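Local coordinates for protein ribose-phosphate pyrophosphokinase (PDB 5MP7) that probably makes phosphoribosyl pyrophosphate by moving the pyrophosphoryl group of ATP onto the 1-hydroxyl of ribose 5-phosphate, with magnesium as cofactor, at residues T160-I163 against G164-A168. Numbering follows the deposited sequence.
Sequences TGYI and GEHYA
His-166 lays the CD2 corner of its imidazole over one face of the Tyr-162 ring, off centre toward the rim, with CD2 3.4 Å from Tyr-162 CE2. The two ring planes meet at 59°, an oblique pairing with the centroids 4.5 Å apart. Tyr-162 swings CG away from its backbone N (chi1 172°) and thereby runs its ring along the helix toward the residue one turn on. The same imidazole corner also approaches the Tyr-162 carbonyl, CD2 to O 3.2 Å, while the backbone N of His-166 is hydrogen-bonded to that oxygen.

One residue further along, Tyr-167 N donates to Ile-163 O at 2.8 Å, and the same oxygen faces the rim of the Tyr-167 ring almost in line with its plane. The apolar touch is looser here: Ile-163 CG2 is 4.3 Å from Tyr-167 CD2. Ile-163 O receives a second, weak bond from His-166 N, a sharing of one carbonyl close to the end of the helix. Earlier in the ladder Gly-164 N reaches Thr-160 O at 2.8 Å with a fairly straight N-H...O angle of 162°, and Glu-165 N is bonded to Gly-161 O, beside which Glu-165 CG packs at 3.3 Å.

Both tyrosines are tethered from outside, their hydroxyls hydrogen-bonded to the two carboxylate oxygens of Glu-278, OE2 for Tyr-162 and OE1 for Tyr-167. Ile-163 is buried against Trp-188 of helix 182-191, Ala-257 and Ile-280, whereas His-166 and Glu-165 lie on the exposed side. The main backbone bonds and both side-chain pairs keep the i to i+4 spacing of an amphipathic alpha-helix, 156-167, packed on the mixed sheet of the C-terminal phosphoribosyltransferase-like domain.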
loop_
_atom_site.group_PDB
_atom_site.type_symbol
_atom_site.label_atom_id
_atom_site.label_comp_id
_atom_site.label_asym_id
_atom_site.label_seq_id
_atom_site.Cartn_x
_atom_site.Cartn_y
_atom_site.Cartn_z
ATOM N N THR A 160 -12.977 72.871 20.414
ATOM C CA THR A 160 -13.893 74.000 20.610
ATOM C C THR A 160 -13.460 75.182 19.803
ATOM O O THR A 160 -14.287 75.942 19.378
ATOM C CB THR A 160 -14.072 74.425 22.108
ATOM O OG1 THR A 160 -12.818 74.745 22.705
ATOM C CG2 THR A 160 -14.712 73.287 22.904
ATOM N N GLY A 161 -12.161 75.352 19.604
ATOM C CA GLY A 161 -11.640 76.369 18.700
ATOM C C GLY A 161 -12.181 76.191 17.286
ATOM O O GLY A 161 -12.580 77.145 16.645
ATOM N N TYR A 162 -12.226 74.958 16.808
ATOM C CA TYR A 162 -12.755 74.675 15.471
ATOM C C TYR A 162 -14.266 74.931 15.427
ATOM O O TYR A 162 -14.769 75.541 14.491
ATOM C CB TYR A 162 -12.428 73.255 15.064
ATOM C CG TYR A 162 -13.080 72.810 13.792
ATOM C CD1 TYR A 162 -14.331 72.221 13.814
ATOM C CD2 TYR A 162 -12.430 72.930 12.567
ATOM C CE1 TYR A 162 -14.944 71.794 12.649
ATOM C CE2 TYR A 162 -13.024 72.493 11.397
ATOM C CZ TYR A 162 -14.280 71.924 11.462
ATOM O OH TYR A 162 -14.900 71.493 10.332
ATOM N N ILE A 163 -14.983 74.452 16.428
ATOM C CA ILE A 163 -16.428 74.668 16.508
ATOM C C ILE A 163 -16.777 76.146 16.649
ATOM O O ILE A 163 -17.728 76.607 16.033
ATOM C CB ILE A 163 -17.051 73.861 17.661
ATOM C CG1 ILE A 163 -17.025 72.374 17.299
ATOM C CG2 ILE A 163 -18.485 74.275 17.934
ATOM C CD1 ILE A 163 -17.315 71.453 18.451
ATOM N N GLY A 164 -15.999 76.891 17.424
ATOM C CA GLY A 164 -16.120 78.351 17.488
ATOM C C GLY A 164 -15.911 79.070 16.167
ATOM O O GLY A 164 -16.671 79.954 15.866
ATOM N N GLU A 165 -14.914 78.672 15.357
ATOM C CA GLU A 165 -14.678 79.239 13.996
ATOM C C GLU A 165 -15.874 79.002 13.025
ATOM O O GLU A 165 -16.176 79.869 12.215
ATOM C CB GLU A 165 -13.417 78.667 13.282
ATOM C CG GLU A 165 -12.013 78.853 13.881
ATOM C CD GLU A 165 -10.861 78.099 13.108
ATOM O OE1 GLU A 165 -10.995 77.763 11.888
ATOM O OE2 GLU A 165 -9.771 77.858 13.713
ATOM N N HIS A 166 -16.538 77.854 13.099
ATOM C CA HIS A 166 -17.580 77.530 12.124
ATOM C C HIS A 166 -19.023 77.583 12.574
ATOM O O HIS A 166 -19.905 77.581 11.741
ATOM C CB HIS A 166 -17.293 76.167 11.533
ATOM C CG HIS A 166 -15.949 76.074 10.910
ATOM N ND1 HIS A 166 -15.625 76.724 9.740
ATOM C CD2 HIS A 166 -14.842 75.400 11.284
ATOM C CE1 HIS A 166 -14.373 76.455 9.417
ATOM N NE2 HIS A 166 -13.880 75.640 10.330
ATOM N N TYR A 167 -19.273 77.632 13.870
ATOM C CA TYR A 167 -20.640 77.668 14.373
ATOM C C TYR A 167 -20.871 78.781 15.406
ATOM O O TYR A 167 -21.825 78.705 16.172
ATOM C CB TYR A 167 -21.003 76.305 14.963
ATOM C CG TYR A 167 -20.934 75.179 13.967
ATOM C CD1 TYR A 167 -21.975 74.947 13.085
ATOM C CD2 TYR A 167 -19.805 74.365 13.881
ATOM C CE1 TYR A 167 -21.895 73.938 12.144
ATOM C CE2 TYR A 167 -19.726 73.330 12.953
ATOM C CZ TYR A 167 -20.784 73.115 12.093
ATOM O OH TYR A 167 -20.744 72.104 11.148
ATOM N N ALA A 168 -20.044 79.831 15.419
ATOM C CA ALA A 168 -20.274 80.989 16.307
ATOM C C ALA A 168 -21.658 81.636 16.093
ATOM O O ALA A 168 -22.293 82.113 17.029
ATOM C CB ALA A 168 -19.186 82.037 16.123
#